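PDB 5DQW: uncharacterized protein from Bacillus subtilis, which probably acts as a metal-dependent phosphohydrolase of the HD-domain superfamily, cleaving a phosphate ester or anhydride bond of a nucleotide. Local coordinates for residues L34-V39 with A60-D65; K168-I173 with F191-I196. All coordinates share one frame; numbering follows the deposited sequence.

Interaction 1: L34-V39 with A60-D65. With NI (nickel (II) ion), chain D.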
loop_
_atom_site.group_PDB
_atom_site.type_symbol
_atom_site.label_atom_id
_atom_site.label_comp_id
_atom_site.label_asym_id
_atom_site.label_seq_id
_atom_site.Cartn_x
_atom_site.Cartn_y
_atom_site.Cartn_z
ATOM N N LEU A 34 11.792 4.812 9.551
ATOM C CA LEU A 34 11.084 5.926 8.935
ATOM C C LEU A 34 9.698 6.211 9.616
ATOM O O LEU A 34 9.364 7.368 9.892
ATOM C CB LEU A 34 10.953 5.685 7.432
ATOM C CG LEU A 34 12.297 5.672 6.690
ATOM C CD1 LEU A 34 12.118 5.299 5.239
ATOM C CD2 LEU A 34 13.005 7.024 6.832
ATOM N N HIS A 35 8.944 5.157 9.937
ATOM C CA HIS A 35 7.728 5.295 10.747
ATOM C C HIS A 35 8.023 5.947 12.113
ATOM O O HIS A 35 7.359 6.878 12.492
ATOM C CB HIS A 35 7.019 3.932 10.921
ATOM C CG HIS A 35 6.050 3.882 12.068
ATOM N ND1 HIS A 35 4.789 4.444 12.008
ATOM C CD2 HIS A 35 6.142 3.305 13.289
ATOM C CE1 HIS A 35 4.165 4.235 13.159
ATOM N NE2 HIS A 35 4.960 3.535 13.950
ATOM N N ILE A 36 9.047 5.471 12.826
ATOM C CA ILE A 36 9.375 6.006 14.140
ATOM C C ILE A 36 9.738 7.483 14.047
ATOM O O ILE A 36 9.266 8.300 14.823
ATOM C CB ILE A 36 10.486 5.234 14.797
ATOM C CG1 ILE A 36 10.035 3.814 15.125
ATOM C CG2 ILE A 36 10.969 5.955 16.075
ATOM C CD1 ILE A 36 8.959 3.736 16.187
ATOM N N SER A 37 10.522 7.832 13.042
ATOM C CA SER A 37 10.985 9.203 12.849
ATOM C C SER A 37 9.838 10.146 12.541
ATOM O O SER A 37 9.744 11.228 13.138
ATOM C CB SER A 37 12.068 9.250 11.738
ATOM O OG SER A 37 12.037 10.510 11.071
ATOM N N ARG A 38 8.940 9.743 11.641
ATOM C CA ARG A 38 7.702 10.485 11.432
ATOM C C ARG A 38 6.849 10.657 12.683
ATOM O O ARG A 38 6.273 11.733 12.903
ATOM C CB ARG A 38 6.807 9.826 10.389
ATOM C CG ARG A 38 7.330 9.876 8.977
ATOM C CD ARG A 38 6.243 9.495 7.977
ATOM N NE ARG A 38 5.688 8.185 8.273
ATOM C CZ ARG A 38 6.113 7.027 7.801
ATOM N NH1 ARG A 38 7.189 6.964 7.037
ATOM N NH2 ARG A 38 5.489 5.907 8.157
ATOM N N VAL A 39 6.712 9.593 13.463
ATOM C CA VAL A 39 5.879 9.650 14.655
ATOM C C VAL A 39 6.492 10.544 15.751
ATOM O O VAL A 39 5.766 11.293 16.420
ATOM C CB VAL A 39 5.566 8.261 15.204
ATOM C CG1 VAL A 39 4.934 8.388 16.596
ATOM C CG2 VAL A 39 4.648 7.491 14.257
ATOM N N ALA A 60 9.710 9.008 24.321
ATOM C CA ALA A 60 8.733 7.907 24.307
ATOM C C ALA A 60 8.376 7.555 22.897
ATOM O O ALA A 60 8.187 6.358 22.576
ATOM C CB ALA A 60 7.510 8.229 25.090
ATOM N N ALA A 61 8.312 8.574 22.044
ATOM C CA ALA A 61 7.920 8.348 20.649
ATOM C C ALA A 61 8.997 7.520 19.960
ATOM O O ALA A 61 8.697 6.579 19.257
ATOM C CB ALA A 61 7.696 9.645 19.912
ATOM N N LEU A 62 10.254 7.856 20.232
ATOM C CA LEU A 62 11.370 7.184 19.606
ATOM C C LEU A 62 11.569 5.716 20.025
ATOM O O LEU A 62 12.030 4.944 19.217
ATOM C CB LEU A 62 12.638 7.975 19.846
ATOM C CG LEU A 62 12.807 9.278 19.095
ATOM C CD1 LEU A 62 13.925 10.074 19.779
ATOM C CD2 LEU A 62 13.120 8.995 17.624
ATOM N N VAL A 63 11.228 5.347 21.259
ATOM C CA VAL A 63 11.485 3.987 21.746
ATOM C C VAL A 63 10.205 3.131 21.905
ATOM O O VAL A 63 10.306 1.990 22.322
ATOM C CB VAL A 63 12.249 4.003 23.105
ATOM C CG1 VAL A 63 13.640 4.772 22.982
ATOM C CG2 VAL A 63 11.380 4.579 24.264
ATOM N N HIS A 64 9.034 3.661 21.522
ATOM C CA HIS A 64 7.751 3.021 21.866
ATOM C C HIS A 64 7.668 1.651 21.226
ATOM O O HIS A 64 7.270 0.700 21.882
ATOM C CB HIS A 64 6.503 3.927 21.558
ATOM C CG HIS A 64 6.195 4.104 20.094
ATOM N ND1 HIS A 64 6.987 4.848 19.245
ATOM C CD2 HIS A 64 5.191 3.609 19.328
ATOM C CE1 HIS A 64 6.491 4.800 18.019
ATOM N NE2 HIS A 64 5.415 4.035 18.036
ATOM N N ASP A 65 8.131 1.547 19.989
ATOM C CA ASP A 65 8.131 0.286 19.263
ATOM C C ASP A 65 9.217 -0.689 19.599
ATOM O O ASP A 65 9.139 -1.840 19.159
ATOM C CB ASP A 65 8.178 0.546 17.760
ATOM C CG ASP A 65 6.853 1.055 17.233
ATOM O OD1 ASP A 65 6.142 1.733 18.004
ATOM O OD2 ASP A 65 6.520 0.804 16.063
HETATM NI NI NI D . 4.175 2.673 16.020
HETATM O O HOH W 1 2.494 1.562 14.403
#

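Interaction 2: K168-I173 with F191-I196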
loop_
_atom_site.group_PDB
_atom_site.type_symbol
_atom_site.label_atom_id
_atom_site.label_comp_id
_atom_site.label_asym_id
_atom_site.label_seq_id
_atom_site.Cartn_x
_atom_site.Cartn_y
_atom_site.Cartn_z
ATOM N N LYS A 168 -10.976 -0.721 11.252
ATOM C CA LYS A 168 -10.024 -0.009 12.100
ATOM C C LYS A 168 -9.699 1.397 11.635
ATOM O O LYS A 168 -9.942 2.368 12.355
ATOM C CB LYS A 168 -8.741 -0.835 12.242
ATOM C CG LYS A 168 -7.720 -0.205 13.210
ATOM N N LEU A 169 -9.136 1.527 10.435
ATOM C CA LEU A 169 -8.511 2.795 10.090
ATOM C C LEU A 169 -9.518 3.951 10.099
ATOM O O LEU A 169 -9.198 5.021 10.582
ATOM C CB LEU A 169 -7.748 2.706 8.770
ATOM C CG LEU A 169 -6.657 1.633 8.672
ATOM C CD1 LEU A 169 -5.931 1.784 7.370
ATOM C CD2 LEU A 169 -5.670 1.731 9.858
ATOM N N LEU A 170 -10.742 3.727 9.606
ATOM C CA LEU A 170 -11.772 4.799 9.553
ATOM C C LEU A 170 -12.340 5.169 10.926
ATOM O O LEU A 170 -12.994 6.193 11.067
ATOM C CB LEU A 170 -12.903 4.478 8.545
ATOM C CG LEU A 170 -12.478 4.500 7.069
ATOM C CD1 LEU A 170 -13.457 3.750 6.116
ATOM C CD2 LEU A 170 -12.196 5.902 6.545
ATOM N N ARG A 171 -12.058 4.374 11.944
ATOM C CA ARG A 171 -12.507 4.688 13.300
ATOM C C ARG A 171 -11.461 5.432 14.115
ATOM O O ARG A 171 -11.795 5.952 15.168
ATOM C CB ARG A 171 -12.918 3.412 14.046
ATOM C CG ARG A 171 -13.860 2.519 13.256
ATOM C CD ARG A 171 -14.251 1.233 14.037
ATOM N NE ARG A 171 -14.882 0.255 13.140
ATOM C CZ ARG A 171 -16.058 -0.353 13.331
ATOM N NH1 ARG A 171 -16.792 -0.133 14.424
ATOM N NH2 ARG A 171 -16.503 -1.211 12.421
ATOM N N LEU A 172 -10.205 5.478 13.651
ATOM C CA LEU A 172 -9.112 6.102 14.426
ATOM C C LEU A 172 -9.314 7.576 14.807
ATOM O O LEU A 172 -8.908 7.996 15.884
ATOM C CB LEU A 172 -7.769 5.910 13.717
ATOM C CG LEU A 172 -7.265 4.476 13.791
ATOM C CD1 LEU A 172 -5.924 4.340 13.043
ATOM C CD2 LEU A 172 -7.174 4.007 15.236
ATOM N N ILE A 173 -9.951 8.356 13.938
ATOM C CA ILE A 173 -10.229 9.750 14.239
ATOM C C ILE A 173 -11.110 9.914 15.510
ATOM O O ILE A 173 -10.908 10.855 16.271
ATOM C CB ILE A 173 -10.779 10.508 13.002
ATOM C CG1 ILE A 173 -10.805 12.038 13.279
ATOM C CG2 ILE A 173 -12.151 9.964 12.590
ATOM C CD1 ILE A 173 -11.224 12.882 12.095
ATOM N N PHE A 191 -9.242 12.540 3.657
ATOM C CA PHE A 191 -8.526 12.064 2.488
ATOM C C PHE A 191 -8.692 10.569 2.319
ATOM O O PHE A 191 -8.819 10.101 1.204
ATOM C CB PHE A 191 -7.042 12.486 2.421
ATOM C CG PHE A 191 -6.390 12.006 1.155
ATOM C CD1 PHE A 191 -6.567 12.707 -0.027
ATOM C CD2 PHE A 191 -5.742 10.789 1.131
ATOM C CE1 PHE A 191 -6.041 12.228 -1.207
ATOM C CE2 PHE A 191 -5.208 10.292 -0.051
ATOM C CZ PHE A 191 -5.355 10.992 -1.213
ATOM N N MET A 192 -8.717 9.796 3.405
ATOM C CA MET A 192 -9.005 8.325 3.292
ATOM C C MET A 192 -10.392 8.088 2.752
ATOM O O MET A 192 -10.609 7.153 2.022
ATOM C CB MET A 192 -8.900 7.560 4.617
ATOM C CG MET A 192 -7.499 7.332 5.113
ATOM S SD MET A 192 -7.455 6.250 6.545
ATOM C CE MET A 192 -8.689 6.997 7.658
ATOM N N LEU A 193 -11.340 8.932 3.138
ATOM C CA LEU A 193 -12.684 8.848 2.584
ATOM C C LEU A 193 -12.702 9.085 1.049
ATOM O O LEU A 193 -13.385 8.344 0.317
ATOM C CB LEU A 193 -13.609 9.822 3.299
ATOM C CG LEU A 193 -14.096 9.362 4.685
ATOM C CD1 LEU A 193 -15.027 10.415 5.323
ATOM C CD2 LEU A 193 -14.787 7.972 4.571
ATOM N N GLN A 194 -11.990 10.129 0.586
ATOM C CA GLN A 194 -11.814 10.386 -0.848
ATOM C C GLN A 194 -11.129 9.172 -1.531
ATOM O O GLN A 194 -11.461 8.821 -2.649
ATOM C CB GLN A 194 -11.026 11.676 -1.092
ATOM C CG GLN A 194 -11.758 12.973 -0.628
ATOM C CD GLN A 194 -10.925 14.271 -0.788
ATOM O OE1 GLN A 194 -9.704 14.301 -0.566
ATOM N NE2 GLN A 194 -11.608 15.356 -1.123
ATOM N N TYR A 195 -10.186 8.537 -0.843
ATOM C CA TYR A 195 -9.482 7.345 -1.396
ATOM C C TYR A 195 -10.453 6.173 -1.576
ATOM O O TYR A 195 -10.502 5.533 -2.639
ATOM C CB TYR A 195 -8.245 6.960 -0.544
ATOM C CG TYR A 195 -7.562 5.777 -1.140
ATOM C CD1 TYR A 195 -7.962 4.506 -0.791
ATOM C CD2 TYR A 195 -6.560 5.909 -2.098
ATOM C CE1 TYR A 195 -7.395 3.401 -1.343
ATOM C CE2 TYR A 195 -5.981 4.765 -2.660
ATOM C CZ TYR A 195 -6.423 3.528 -2.269
ATOM O OH TYR A 195 -5.933 2.371 -2.795
ATOM N N ILE A 196 -11.277 5.926 -0.565
ATOM C CA ILE A 196 -12.278 4.858 -0.630
ATOM C C ILE A 196 -13.292 5.151 -1.742
ATOM O O ILE A 196 -13.658 4.289 -2.524
ATOM C CB ILE A 196 -12.945 4.662 0.739
ATOM C CG1 ILE A 196 -11.912 4.047 1.689
ATOM C CG2 ILE A 196 -14.211 3.783 0.620
ATOM C CD1 ILE A 196 -12.146 4.319 3.106
#

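Interaction 1: L34-V39 with A60-D65
His35 and His64 converge on a nickel ion, which His35 NE2 binds at 2.4 Å; the bond from His64 NE2 is long and weak, at 2.7 Å, and that nitrogen also has a weak hydrogen bond to Asp130. Imidazole suits both places, since one ring nitrogen can face a metal while the other is gripped by the protein. CG of His35 lies anti to the backbone N (chi1 161°), which carries its ring off the helix toward the ion, and ND1 is hydrogen-bonded to Asp133. His64 ND1 is directed at Ala61 O, although that bond is modelled doubtfully short. Asp65 OD1 and OD2 stand 2.9 and 3.0 Å from the nickel, longer than a usual bond, so Asp65 is a close but loose neighbour here; OD2 lies at the edge of the His35 ring, 3.8 Å from CD2. Asp130 and a water do bind the ion. In the HD superfamily, the H...HD...D residues form the metal site. Shortened to an alanine here, Asp65 would lose its carboxylate, which is likely to leave less negative charge beside the ion and a gap next to Ile36 CD1.

The apolar part centres on Ile36, whose side chain packs against the metal-site residues: CD1 reaches His64 CE1 at 3.3 Å and Asp65 CG at 3.6 Å, while CG2 lies 3.5 Å from Leu62 O, with Leu62 CD2 somewhat farther. Val39 CG1 and the small Ala61 CB meet more loosely, letting the backbones come close.

Helix 33-50 thus packs against helix 54-63 and the residues that follow it, with helix 121-132 touching Val39, helix 136-150 His35, helix 93-106 His64 and helix 8-24 Leu62.

Interaction 2: K168-I173 with F191-I196
Where Leu170 meets Met192, Leu193 and Ile196, no aromatic ring or other flat side chain enters the contact; the one flat group involved is the peptide carbonyl of Leu169, and Met192 CE lies over one face of it, near O, at 3.6 Å from that oxygen. The rings of Phe191 and Tyr195 belong to another side of their helix, where they pack on helix 136-150 and on the second subunit. What remains is aliphatic. Leu170 CD1 and Ile196 CD1 come tip to tip at 3.3 Å, tighter than normal methyl contact, so this spot is crowded or slightly misplaced. The other branch, CD2, is shared: it touches Met192 CE and Ile196 CD1, each at 3.8 Å, and Leu193 CD2 at 3.9 Å.

In this all-helical fold, the type I beta turn from Leu169 to Leu172, following helix 161-169, sets Leu170 against helix 179-202. Met192 and Ile196, one helical turn apart, face the turn together. Methionine suits its place because its flexible thioether can follow an uneven surface: the chain runs extended through chi2, then bends at chi3 (-50°), bringing CE over that carbonyl while SD rests 4.2 Å from Leu169 CB. The forked side chain of Leu170 can likewise serve three neighbours at once. Ile135 also packs on Met192, and Tyr162 and Phe165 of helix 161-169 lie against Ile196. Leu169 itself touches the bound ADP and also Ala143 of helix 136-150.

Interaction 1 closes before interaction 2 opens along the chain, and the two share no helix: the first joins helices 33-50 and 54-63, the second segment 168-173 on helix 161-169 and helix 179-202. Their centres are about 22 Å apart and their nearest atoms about 10 Å, so they do not touch. The bound ADP relates them, for the side chain of Asp65 is about 5 Å from it and that of Leu169 about 4 Å. Interaction 1 therefore belongs to the metal centre and interaction 2 to helix packing next to the nucleotide, through Leu169, consistent with an active site walled by distant parts of the chain. Both also reach the second subunit.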